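Local coordinates for protein MamA (Candidatus Magnetobacterium bavaricum, PDB 3VTX) that folds as a tetratricopeptide-repeat protein, a superhelix of antiparallel helices that probably serves as a scaffold for protein-protein interactions, at residues Ala24-Lys29 and Lys44-Tyr49; Asn37-Leu43 and Lys64-Asp69; Lys89-Ile93 and Val116-Met120; His123-Ile127 and Ala150-Lys154. All coordinates share one frame; numbering follows the deposited sequence.

Contact 1. Residues Ala24-Lys29 and Lys44-Tyr49; sequences AIRAYK and KLGKTY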
loop_
_atom_site.group_PDB
_atom_site.type_symbol
_atom_site.label_atom_id
_atom_site.label_comp_id
_atom_site.label_asym_id
_atom_site.label_seq_id
_atom_site.Cartn_x
_atom_site.Cartn_y
_atom_site.Cartn_z
ATOM N N ALA A 24 15.716 15.202 6.819
ATOM C CA ALA A 24 15.941 13.842 6.336
ATOM C C ALA A 24 16.035 13.945 4.829
ATOM O O ALA A 24 16.921 13.395 4.227
ATOM C CB ALA A 24 14.825 12.913 6.757
ATOM N N ILE A 25 15.078 14.628 4.158
ATOM C CA ILE A 25 15.105 14.789 2.709
ATOM C C ILE A 25 16.379 15.494 2.203
ATOM O O ILE A 25 16.971 15.093 1.211
ATOM C CB ILE A 25 13.876 15.604 2.284
ATOM C CG1 ILE A 25 12.609 14.685 2.384
ATOM C CG2 ILE A 25 13.999 16.058 0.833
ATOM C CD1 ILE A 25 11.256 15.407 2.413
ATOM N N ARG A 26 16.788 16.543 2.903
ATOM C CA ARG A 26 18.041 17.220 2.575
ATOM C C ARG A 26 19.235 16.280 2.586
ATOM O O ARG A 26 20.041 16.308 1.649
ATOM C CB ARG A 26 18.285 18.449 3.451
ATOM C CG ARG A 26 17.397 19.554 3.041
ATOM C CD ARG A 26 17.667 20.887 3.786
ATOM N NE ARG A 26 16.995 20.906 5.061
ATOM C CZ ARG A 26 17.559 20.792 6.242
ATOM N NH1 ARG A 26 16.795 20.869 7.318
ATOM N NH2 ARG A 26 18.853 20.698 6.335
ATOM N N ALA A 27 19.348 15.479 3.621
ATOM C CA ALA A 27 20.439 14.554 3.723
ATOM C C ALA A 27 20.428 13.472 2.605
ATOM O O ALA A 27 21.439 13.211 1.961
ATOM C CB ALA A 27 20.447 13.914 5.117
ATOM N N TYR A 28 19.238 12.951 2.248
ATOM C CA TYR A 28 19.140 11.932 1.239
ATOM C C TYR A 28 19.391 12.488 -0.132
ATOM O O TYR A 28 20.099 11.852 -0.980
ATOM C CB TYR A 28 17.757 11.283 1.352
ATOM C CG TYR A 28 17.432 10.470 2.614
ATOM C CD1 TYR A 28 18.359 9.646 3.230
ATOM C CD2 TYR A 28 16.149 10.452 3.131
ATOM C CE1 TYR A 28 18.044 8.950 4.363
ATOM C CE2 TYR A 28 15.814 9.679 4.219
ATOM C CZ TYR A 28 16.764 8.913 4.815
ATOM O OH TYR A 28 16.402 8.162 5.877
ATOM N N LYS A 29 18.960 13.741 -0.353
ATOM C CA LYS A 29 19.226 14.413 -1.578
ATOM C C LYS A 29 20.749 14.639 -1.767
ATOM O O LYS A 29 21.239 14.605 -2.927
ATOM C CB LYS A 29 18.458 15.686 -1.746
ATOM C CG LYS A 29 16.945 15.524 -2.060
ATOM C CD LYS A 29 16.222 16.810 -2.185
ATOM C CE LYS A 29 14.786 16.664 -2.575
ATOM N NZ LYS A 29 14.150 18.011 -2.614
ATOM N N LYS A 44 14.503 5.101 0.604
ATOM C CA LYS A 44 14.295 5.866 1.808
ATOM C C LYS A 44 13.740 7.252 1.524
ATOM O O LYS A 44 12.815 7.674 2.294
ATOM C CB LYS A 44 15.594 6.015 2.634
ATOM C CG LYS A 44 15.932 4.748 3.435
ATOM C CD LYS A 44 17.401 4.816 3.914
ATOM C CE LYS A 44 17.679 3.628 4.911
ATOM N NZ LYS A 44 19.016 3.811 5.481
ATOM N N LEU A 45 14.221 7.915 0.464
ATOM C CA LEU A 45 13.669 9.267 0.116
ATOM C C LEU A 45 12.202 9.121 -0.293
ATOM O O LEU A 45 11.338 9.889 0.103
ATOM C CB LEU A 45 14.506 9.958 -0.931
ATOM C CG LEU A 45 14.090 11.327 -1.425
ATOM C CD1 LEU A 45 13.987 12.254 -0.193
ATOM C CD2 LEU A 45 14.996 11.819 -2.497
ATOM N N GLY A 46 11.912 8.108 -1.093
ATOM C CA GLY A 46 10.511 7.813 -1.460
ATOM C C GLY A 46 9.654 7.619 -0.226
ATOM O O GLY A 46 8.567 8.171 -0.116
ATOM N N LYS A 47 10.117 6.781 0.706
ATOM C CA LYS A 47 9.332 6.516 1.909
ATOM C C LYS A 47 9.102 7.772 2.775
ATOM O O LYS A 47 8.037 7.889 3.419
ATOM C CB LYS A 47 9.996 5.451 2.734
ATOM C CG LYS A 47 9.950 4.075 2.206
ATOM C CD LYS A 47 10.713 3.122 3.089
ATOM C CE LYS A 47 10.501 1.684 2.613
ATOM N NZ LYS A 47 11.345 0.681 3.416
ATOM N N THR A 48 10.107 8.650 2.817
ATOM C CA THR A 48 10.026 9.890 3.574
ATOM C C THR A 48 8.933 10.789 2.979
ATOM O O THR A 48 8.152 11.339 3.727
ATOM C CB THR A 48 11.320 10.605 3.671
ATOM O OG1 THR A 48 12.327 9.713 4.203
ATOM C CG2 THR A 48 11.224 11.874 4.538
ATOM N N TYR A 49 8.894 10.908 1.655
ATOM C CA TYR A 49 7.865 11.681 1.047
ATOM C C TYR A 49 6.498 11.036 1.294
ATOM O O TYR A 49 5.509 11.719 1.436
ATOM C CB TYR A 49 8.163 11.908 -0.455
ATOM C CG TYR A 49 9.101 13.067 -0.756
ATOM C CD1 TYR A 49 8.759 14.382 -0.384
ATOM C CD2 TYR A 49 10.283 12.865 -1.461
ATOM C CE1 TYR A 49 9.514 15.460 -0.750
ATOM C CE2 TYR A 49 11.114 13.951 -1.772
ATOM C CZ TYR A 49 10.726 15.236 -1.394
ATOM O OH TYR A 49 11.527 16.280 -1.755
#
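Helices 21-34 and 39-51 pack antiparallel here: the axes of segments 24-29 and 44-49 approach to 9.9 Å at 158°, and Tyr-28 and Leu-45 face each other with their CA atoms 6.2 Å apart. The Tyr-28 ring lies against the second helix. Lys-44 CB sits over one face in a CH-pi contact, 4.1 Å from the ring centroid and shifted toward the rim. Thr-48 OG1 comes to the edge of the same ring, near its plane. That hydroxyl donates to Lys-44 O, which also receives Thr-48 N from the opposite face of its carbonyl plane. Tyr-28 OH hydrogen-bonds to Asp-13 of helix 5-18, and Lys-44 NZ forms a salt bridge with the same carboxylate. Antiparallel helices packed in this way, one after another, build the TPR superhelix. Ile-25 carries the other half of the contact. Its CG1, anti to the carbonyl carbon (chi1 -74°), touches Leu-45 CD1 and Thr-48 CG2, each at 3.8 Å. Its CD1 continues over one face of the Tyr-49 ring, 4.0 Å from the centroid. The extended Lys-29 chain crosses the hydroxyl end of Tyr-49, where NZ makes a weak hydrogen bond to OH at 3.3 Å.

Contact 2. Residues Asn37-Leu43 and Lys64-Asp69; sequences NNVETLL and KFVVLD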
loop_
_atom_site.group_PDB
_atom_site.type_symbol
_atom_site.label_atom_id
_atom_site.label_comp_id
_atom_site.label_asym_id
_atom_site.label_seq_id
_atom_site.Cartn_x
_atom_site.Cartn_y
_atom_site.Cartn_z
ATOM N N ASN A 37 22.656 6.666 -8.152
ATOM C CA ASN A 37 22.109 5.347 -8.328
ATOM C C ASN A 37 22.047 4.525 -7.037
ATOM O O ASN A 37 21.897 3.316 -7.084
ATOM C CB ASN A 37 22.838 4.614 -9.451
ATOM C CG ASN A 37 22.737 5.364 -10.777
ATOM O OD1 ASN A 37 23.750 5.523 -11.476
ATOM N ND2 ASN A 37 21.543 5.865 -11.115
ATOM N N ASN A 38 22.130 5.209 -5.889
ATOM C CA ASN A 38 22.064 4.556 -4.593
ATOM C C ASN A 38 20.602 4.139 -4.366
ATOM O O ASN A 38 19.776 4.970 -3.952
ATOM C CB ASN A 38 22.495 5.546 -3.520
ATOM C CG ASN A 38 22.725 4.890 -2.183
ATOM O OD1 ASN A 38 21.797 4.490 -1.444
ATOM N ND2 ASN A 38 24.005 4.736 -1.863
ATOM N N VAL A 39 20.297 2.881 -4.629
ATOM C CA VAL A 39 18.919 2.397 -4.506
ATOM C C VAL A 39 18.429 2.448 -3.074
ATOM O O VAL A 39 17.250 2.755 -2.853
ATOM C CB VAL A 39 18.711 0.989 -5.142
ATOM C CG1 VAL A 39 18.889 1.079 -6.682
ATOM C CG2 VAL A 39 19.627 -0.024 -4.524
ATOM N N GLU A 40 19.299 2.220 -2.084
ATOM C CA GLU A 40 18.845 2.200 -0.687
ATOM C C GLU A 40 18.295 3.611 -0.303
ATOM O O GLU A 40 17.223 3.739 0.370
ATOM C CB GLU A 40 20.000 1.898 0.241
ATOM C CG GLU A 40 19.640 1.895 1.662
ATOM C CD GLU A 40 20.664 1.275 2.595
ATOM O OE1 GLU A 40 21.820 1.094 2.157
ATOM O OE2 GLU A 40 20.275 0.988 3.760
ATOM N N THR A 41 19.029 4.624 -0.761
ATOM C CA THR A 41 18.645 6.049 -0.588
ATOM C C THR A 41 17.413 6.448 -1.370
ATOM O O THR A 41 16.560 7.155 -0.830
ATOM C CB THR A 41 19.820 6.985 -0.819
ATOM O OG1 THR A 41 20.846 6.556 0.085
ATOM C CG2 THR A 41 19.488 8.544 -0.442
ATOM N N LEU A 42 17.296 5.984 -2.591
ATOM C CA LEU A 42 16.095 6.247 -3.390
ATOM C C LEU A 42 14.853 5.726 -2.695
ATOM O O LEU A 42 13.844 6.460 -2.601
ATOM C CB LEU A 42 16.223 5.696 -4.801
ATOM C CG LEU A 42 17.091 6.473 -5.745
ATOM C CD1 LEU A 42 17.451 5.636 -7.028
ATOM C CD2 LEU A 42 16.532 7.869 -6.153
ATOM N N LEU A 43 14.917 4.541 -2.103
ATOM C CA LEU A 43 13.760 3.964 -1.430
ATOM C C LEU A 43 13.470 4.743 -0.151
ATOM O O LEU A 43 12.348 5.012 0.176
ATOM C CB LEU A 43 14.008 2.486 -1.117
ATOM C CG LEU A 43 12.830 1.807 -0.470
ATOM C CD1 LEU A 43 11.516 1.928 -1.283
ATOM C CD2 LEU A 43 13.223 0.288 -0.260
ATOM N N LYS A 64 12.850 6.032 -10.346
ATOM C CA LYS A 64 14.312 5.867 -10.534
ATOM C C LYS A 64 14.786 4.560 -9.892
ATOM O O LYS A 64 15.558 3.820 -10.510
ATOM C CB LYS A 64 15.090 7.023 -9.959
ATOM C CG LYS A 64 14.860 8.309 -10.664
ATOM C CD LYS A 64 15.599 9.407 -9.881
ATOM C CE LYS A 64 15.313 10.853 -10.333
ATOM N NZ LYS A 64 15.240 10.879 -11.809
ATOM N N PHE A 65 14.274 4.225 -8.699
ATOM C CA PHE A 65 14.600 2.990 -8.053
ATOM C C PHE A 65 14.295 1.787 -8.984
ATOM O O PHE A 65 15.116 0.870 -9.101
ATOM C CB PHE A 65 13.836 2.841 -6.742
ATOM C CG PHE A 65 14.086 1.576 -5.990
ATOM C CD1 PHE A 65 13.501 0.368 -6.383
ATOM C CD2 PHE A 65 14.863 1.585 -4.876
ATOM C CE1 PHE A 65 13.764 -0.790 -5.620
ATOM C CE2 PHE A 65 15.165 0.428 -4.146
ATOM C CZ PHE A 65 14.569 -0.762 -4.539
ATOM N N VAL A 66 13.095 1.737 -9.544
ATOM C CA VAL A 66 12.687 0.518 -10.248
ATOM C C VAL A 66 13.402 0.397 -11.592
ATOM O O VAL A 66 13.467 -0.715 -12.152
ATOM C CB VAL A 66 11.128 0.321 -10.343
ATOM C CG1 VAL A 66 10.558 0.122 -8.938
ATOM C CG2 VAL A 66 10.378 1.411 -11.121
ATOM N N VAL A 67 13.878 1.503 -12.143
ATOM C CA VAL A 67 14.787 1.453 -13.311
ATOM C C VAL A 67 16.040 0.670 -12.978
ATOM O O VAL A 67 16.602 -0.080 -13.848
ATOM C CB VAL A 67 15.155 2.858 -13.839
ATOM C CG1 VAL A 67 16.460 2.820 -14.749
ATOM C CG2 VAL A 67 13.977 3.418 -14.584
ATOM N N LEU A 68 16.501 0.815 -11.758
ATOM C CA LEU A 68 17.756 0.257 -11.336
ATOM C C LEU A 68 17.571 -1.064 -10.647
ATOM O O LEU A 68 18.486 -1.861 -10.696
ATOM C CB LEU A 68 18.500 1.193 -10.368
ATOM C CG LEU A 68 18.979 2.493 -10.899
ATOM C CD1 LEU A 68 19.130 3.581 -9.765
ATOM C CD2 LEU A 68 20.282 2.199 -11.623
ATOM N N ASP A 69 16.385 -1.338 -10.074
ATOM C CA ASP A 69 16.137 -2.528 -9.262
ATOM C C ASP A 69 14.701 -2.997 -9.424
ATOM O O ASP A 69 13.796 -2.353 -8.935
ATOM C CB ASP A 69 16.468 -2.237 -7.823
ATOM C CG ASP A 69 16.452 -3.497 -6.918
ATOM O OD1 ASP A 69 15.714 -4.476 -7.235
ATOM O OD2 ASP A 69 17.087 -3.452 -5.828
#
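Phe-65 lies against Val-39, Leu-42 and Leu-43, and it buries more area than any other residue of the contact. Its CB faces Leu-42 CB at 4.2 Å. CG stands anti to the backbone N (chi1 179°), which swings the ring toward helix 39-51. CD2 then meets Val-39 O at 3.3 Å, and this oxygen lies in the ring plane, at the edge. CE2, one atom further out, touches Val-39 CB at 3.7 Å. The same CE2 comes within 3.8 Å of Leu-43 CB, which approaches the ring obliquely. Helix 73-85 adds Ala-75 against this side chain.

Leu-68 extends the contact toward the end of helix 55-68. Its CB touches Val-39 CG1, and its CD1 meets Leu-42 CD1 at 3.8 Å. The two leucines cross at about a right angle. Both methyls of Leu-68 also lie beside the Asn-37 amide, with CD1 3.6 Å from ND2. Lys-64 takes part through the carbons of its chain, which lie across the Leu-42 methyls.

The axes of the short helical segments 39-43 and 64-68 run at 147°, so these are antiparallel neighbours in the TPR stack. Asn-38 caps helix 39-51: its OD1 accepts from Thr-41 N in the carbonyl plane and from Thr-41 OG1 above it.

The joint between the helices is held mainly by apolar side chains. Val-39 O already accepts the helical bond from Leu-43 N, and the weakly positive rim of Phe-65 probably suits this carbonyl as a neighbour.

Contact 3. Residues Lys89-Ile93 and Val116-Met120; sequences KQAAI and VYDSM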
loop_
_atom_site.group_PDB
_atom_site.type_symbol
_atom_site.label_atom_id
_atom_site.label_comp_id
_atom_site.label_asym_id
_atom_site.label_seq_id
_atom_site.Cartn_x
_atom_site.Cartn_y
_atom_site.Cartn_z
ATOM N N LYS A 89 -4.271 5.172 -12.313
ATOM C CA LYS A 89 -4.778 3.841 -11.865
ATOM C C LYS A 89 -4.161 2.726 -12.636
ATOM O O LYS A 89 -3.845 1.709 -12.047
ATOM C CB LYS A 89 -6.293 3.815 -11.988
ATOM C CG LYS A 89 -6.968 4.621 -10.942
ATOM C CD LYS A 89 -8.426 4.580 -11.085
ATOM C CE LYS A 89 -9.105 5.486 -10.111
ATOM N NZ LYS A 89 -10.599 5.275 -10.186
ATOM N N GLN A 90 -3.897 2.908 -13.939
ATOM C CA GLN A 90 -3.197 1.849 -14.631
ATOM C C GLN A 90 -1.760 1.694 -14.203
ATOM O O GLN A 90 -1.243 0.591 -14.157
ATOM C CB GLN A 90 -3.270 2.026 -16.152
ATOM C CG GLN A 90 -2.713 0.831 -16.950
ATOM C CD GLN A 90 -3.429 -0.455 -16.622
ATOM O OE1 GLN A 90 -4.648 -0.512 -16.696
ATOM N NE2 GLN A 90 -2.680 -1.460 -16.195
ATOM N N ALA A 91 -1.093 2.799 -13.855
ATOM C CA ALA A 91 0.248 2.654 -13.368
ATOM C C ALA A 91 0.201 1.949 -11.994
ATOM O O ALA A 91 1.168 1.331 -11.600
ATOM C CB ALA A 91 0.949 4.080 -13.230
ATOM N N ALA A 92 -0.854 2.184 -11.245
ATOM C CA ALA A 92 -1.024 1.586 -9.926
ATOM C C ALA A 92 -1.150 0.067 -10.092
ATOM O O ALA A 92 -0.517 -0.676 -9.394
ATOM C CB ALA A 92 -2.224 2.150 -9.173
ATOM N N ILE A 93 -2.066 -0.339 -10.966
ATOM C CA ILE A 93 -2.249 -1.772 -11.288
ATOM C C ILE A 93 -0.925 -2.371 -11.695
ATOM O O ILE A 93 -0.529 -3.426 -11.206
ATOM C CB ILE A 93 -3.309 -1.962 -12.391
ATOM C CG1 ILE A 93 -4.717 -1.608 -11.884
ATOM C CG2 ILE A 93 -3.343 -3.407 -12.886
ATOM C CD1 ILE A 93 -5.697 -1.375 -13.025
ATOM N N VAL A 116 -8.103 -0.515 -6.078
ATOM C CA VAL A 116 -7.914 0.171 -7.355
ATOM C C VAL A 116 -8.961 -0.363 -8.397
ATOM O O VAL A 116 -9.694 0.466 -9.014
ATOM C CB VAL A 116 -6.507 0.044 -7.883
ATOM C CG1 VAL A 116 -6.363 0.783 -9.267
ATOM C CG2 VAL A 116 -5.494 0.625 -6.955
ATOM N N TYR A 117 -9.075 -1.662 -8.548
ATOM C CA TYR A 117 -10.039 -2.258 -9.490
ATOM C C TYR A 117 -11.456 -1.858 -9.177
ATOM O O TYR A 117 -12.190 -1.407 -10.043
ATOM C CB TYR A 117 -9.953 -3.736 -9.470
ATOM C CG TYR A 117 -8.821 -4.325 -10.312
ATOM C CD1 TYR A 117 -8.543 -3.905 -11.627
ATOM C CD2 TYR A 117 -8.118 -5.414 -9.804
ATOM C CE1 TYR A 117 -7.520 -4.523 -12.355
ATOM C CE2 TYR A 117 -7.099 -6.014 -10.556
ATOM C CZ TYR A 117 -6.841 -5.567 -11.800
ATOM O OH TYR A 117 -5.841 -6.223 -12.492
ATOM N N ASP A 118 -11.805 -1.835 -7.903
ATOM C CA ASP A 118 -13.188 -1.512 -7.592
ATOM C C ASP A 118 -13.466 -0.040 -7.938
ATOM O O ASP A 118 -14.590 0.284 -8.378
ATOM C CB ASP A 118 -13.541 -1.763 -6.150
ATOM C CG ASP A 118 -15.091 -1.968 -5.935
ATOM O OD1 ASP A 118 -15.674 -2.756 -6.682
ATOM O OD2 ASP A 118 -15.635 -1.238 -5.041
ATOM N N SER A 119 -12.467 0.804 -7.750
ATOM C CA SER A 119 -12.606 2.223 -8.051
ATOM C C SER A 119 -12.835 2.476 -9.502
ATOM O O SER A 119 -13.327 3.563 -9.837
ATOM C CB SER A 119 -11.460 3.089 -7.578
ATOM O OG SER A 119 -10.326 2.944 -8.425
ATOM N N MET A 120 -12.415 1.556 -10.322
ATOM C CA MET A 120 -12.566 1.604 -11.780
ATOM C C MET A 120 -13.824 0.927 -12.277
ATOM O O MET A 120 -14.088 0.955 -13.493
ATOM C CB MET A 120 -11.353 0.931 -12.407
ATOM C CG MET A 120 -10.097 1.700 -12.163
ATOM S SD MET A 120 -8.661 0.619 -12.594
ATOM C CE MET A 120 -8.890 0.354 -14.368
#
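The Tyr-117 ring, the aromatic group of this contact, takes Ile-93 obliquely, neither squarely on a face nor at the edge. Ile-93 CD1 comes 3.7 Å from ring atom CE1. Ile-93 CG2 lies 3.8 Å from Tyr-117 OH, and the two side chains cross at about a right angle. Around the same ring stand Gln-97 of helix 89-102 and Lys-125 and Ala-126 of helix 123-136.

Ile-93 has further partners. A chi1 of -69° turns its CG1 onto Val-116, where it touches CG1 at 3.9 Å. Its CD1 meets Met-120 SD tip to tip at 3.6 Å. Ala-92 CB rests more loosely on Val-116 CG2, and Phe-84 of helix 73-85 also touches Val-116. This joins the start of helix 89-102 to the end of helix 107-119 in the TPR stack.

Lys-89 reaches toward the end of helix 107-119. Its extended chain slides past Met-120 in the opposite direction. Lys-89 CD and Met-120 CG are packed tightly, at 3.5 Å. Beyond them Lys-89 NZ donates to Ser-119 OG at 2.9 Å. Ser-119 OG in turn donates to Val-116 O at 2.6 Å, tilted 15° from the carbonyl plane.

Ser-119 OG thus serves as acceptor and donor at once, a bridge between the ammonium and a backbone carbonyl. The positive charge lies near the C-terminal end of helix 107-119, where the helix dipole would probably favour it.

Contact 4. Residues His123-Ile127 and Ala150-Lys154; sequences HDKAI and AYEGK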
loop_
_atom_site.group_PDB
_atom_site.type_symbol
_atom_site.label_atom_id
_atom_site.label_comp_id
_atom_site.label_asym_id
_atom_site.label_seq_id
_atom_site.Cartn_x
_atom_site.Cartn_y
_atom_site.Cartn_z
ATOM N N HIS A 123 -15.385 -4.823 -10.891
ATOM C CA HIS A 123 -15.793 -5.458 -9.619
ATOM C C HIS A 123 -15.351 -6.896 -9.523
ATOM O O HIS A 123 -14.960 -7.345 -8.439
ATOM C CB HIS A 123 -17.299 -5.400 -9.455
ATOM C CG HIS A 123 -17.860 -4.046 -9.634
ATOM N ND1 HIS A 123 -17.500 -2.997 -8.805
ATOM C CD2 HIS A 123 -18.714 -3.527 -10.560
ATOM C CE1 HIS A 123 -18.124 -1.895 -9.211
ATOM N NE2 HIS A 123 -18.895 -2.195 -10.237
ATOM N N ASP A 124 -15.381 -7.665 -10.634
ATOM C CA ASP A 124 -14.930 -9.027 -10.519
ATOM C C ASP A 124 -13.429 -9.188 -10.269
ATOM O O ASP A 124 -13.018 -10.014 -9.476
ATOM C CB ASP A 124 -15.227 -9.802 -11.789
ATOM C CG ASP A 124 -16.702 -9.946 -12.079
ATOM O OD1 ASP A 124 -17.525 -10.032 -11.193
ATOM O OD2 ASP A 124 -17.036 -10.002 -13.279
ATOM N N LYS A 125 -12.632 -8.388 -10.913
ATOM C CA LYS A 125 -11.203 -8.324 -10.582
ATOM C C LYS A 125 -10.934 -7.913 -9.163
ATOM O O LYS A 125 -10.002 -8.387 -8.540
ATOM C CB LYS A 125 -10.450 -7.442 -11.545
ATOM C CG LYS A 125 -10.350 -8.118 -13.002
ATOM C CD LYS A 125 -9.427 -7.425 -13.873
ATOM C CE LYS A 125 -9.290 -8.277 -15.208
ATOM N NZ LYS A 125 -8.623 -7.366 -16.114
ATOM N N ALA A 126 -11.728 -6.969 -8.686
ATOM C CA ALA A 126 -11.597 -6.593 -7.297
ATOM C C ALA A 126 -11.919 -7.725 -6.345
ATOM O O ALA A 126 -11.150 -7.984 -5.398
ATOM C CB ALA A 126 -12.467 -5.376 -7.031
ATOM N N ILE A 127 -13.037 -8.417 -6.578
ATOM C CA ILE A 127 -13.421 -9.524 -5.722
ATOM C C ILE A 127 -12.274 -10.572 -5.719
ATOM O O ILE A 127 -11.981 -11.131 -4.651
ATOM C CB ILE A 127 -14.767 -10.076 -6.098
ATOM C CG1 ILE A 127 -15.848 -9.037 -5.803
ATOM C CG2 ILE A 127 -15.008 -11.453 -5.346
ATOM C CD1 ILE A 127 -17.204 -9.244 -6.596
ATOM N N ALA A 150 -18.222 -4.418 -3.646
ATOM C CA ALA A 150 -18.037 -4.853 -5.061
ATOM C C ALA A 150 -19.259 -5.569 -5.576
ATOM O O ALA A 150 -19.672 -5.332 -6.734
ATOM C CB ALA A 150 -16.765 -5.689 -5.248
ATOM N N TYR A 151 -19.853 -6.448 -4.777
ATOM C CA TYR A 151 -21.107 -7.096 -5.174
ATOM C C TYR A 151 -22.253 -6.107 -5.343
ATOM O O TYR A 151 -23.007 -6.238 -6.293
ATOM C CB TYR A 151 -21.518 -8.220 -4.197
ATOM C CG TYR A 151 -20.815 -9.473 -4.515
ATOM C CD1 TYR A 151 -21.081 -10.185 -5.693
ATOM C CD2 TYR A 151 -19.921 -10.053 -3.596
ATOM C CE1 TYR A 151 -20.390 -11.352 -5.954
ATOM C CE2 TYR A 151 -19.234 -11.225 -3.866
ATOM C CZ TYR A 151 -19.504 -11.893 -5.028
ATOM O OH TYR A 151 -18.800 -13.029 -5.355
ATOM N N GLU A 152 -22.374 -5.103 -4.461
ATOM C CA GLU A 152 -23.337 -4.031 -4.687
ATOM C C GLU A 152 -23.059 -3.327 -6.028
ATOM O O GLU A 152 -24.011 -2.964 -6.743
ATOM C CB GLU A 152 -23.361 -3.063 -3.486
ATOM C CG GLU A 152 -23.849 -1.657 -3.852
ATOM C CD GLU A 152 -25.379 -1.439 -3.850
ATOM O OE1 GLU A 152 -26.060 -2.469 -3.807
ATOM O OE2 GLU A 152 -25.826 -0.191 -3.910
ATOM N N GLY A 153 -21.785 -3.141 -6.352
ATOM C CA GLY A 153 -21.378 -2.509 -7.604
ATOM C C GLY A 153 -21.876 -3.284 -8.822
ATOM O O GLY A 153 -22.242 -2.696 -9.840
ATOM N N LYS A 154 -21.917 -4.593 -8.674
ATOM C CA LYS A 154 -22.465 -5.507 -9.736
ATOM C C LYS A 154 -23.963 -5.620 -9.766
ATOM O O LYS A 154 -24.538 -6.376 -10.581
ATOM C CB LYS A 154 -21.926 -6.950 -9.445
ATOM C CG LYS A 154 -20.538 -7.068 -9.656
ATOM C CD LYS A 154 -19.939 -8.447 -9.277
ATOM C CE LYS A 154 -20.571 -9.670 -9.999
ATOM N NZ LYS A 154 -20.069 -9.854 -11.311
#
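Lys-154 NZ donates to Asp-124 OD1 at 2.6 Å, a salt bridge that uses the syn lone pair of OD1. The lysine reaches it by bending at chi3 (57°) and chi4 (80°), and it crosses Asp-124 at about a right angle. On the way its CG passes His-123 CB at 3.6 Å, the two chains sliding past each other in opposite directions. Further along, Lys-154 CD lies 3.9 Å from Ile-127 CD1.

His-123 lays one ring face on the backbone of 153-154. Gly-153 CA makes a CH-pi contact 3.8 Å from the ring centroid, and Lys-154 N stands over the same face nearer the rim. Glycine has no side chain, so the ring can lie directly on the main chain. Both ring nitrogens have partners elsewhere: ND1 probably bonds to Asp-118, and NE2 bonds to a glycerol, probably from the crystallisation liquor.

Deeper in, Ile-127 CG1 presses on Ala-150 CB at 3.5 Å. Ile-127 CD1 sits almost exactly over the centre of the Tyr-151 ring, 3.8 Å from the centroid and 8° off the normal. Glu-159 and Ala-160 of helix 157-169 also touch this tyrosine.

The start of helix 123-136 thus packs on the end of helix 141-153, with Ala-150 where the backbones come closest and an aromatic beside it, as in the stacked helices of a tetratricopeptide-repeat superhelix.

How the contacts relate
The contacts form two close pairs. The segments of contacts 1 and 2 alternate along the chain; contacts 3 and 4 come later, in series. Contacts 1 and 2 share helix 39-51, and their centres are 12 Å apart. They touch where Tyr-28 O packs on Thr-41 CG2 at 3.4 Å. Contacts 3 and 4 have centres 13 Å apart and use the consecutive helices 107-119 and 123-136. Asp-118 OD1 links them, 2.8 Å from His-123 ND1 in a probable hydrogen bond and packed on Ala-150 CB. The pairs themselves are separate: nearest atoms of contacts 2 and 3 are about 9 Å apart. Contacts 1 and 4, with centres 38 Å apart, lie on opposite sides of the chain's centre. The glycerol belongs to the second pair, at contact 4.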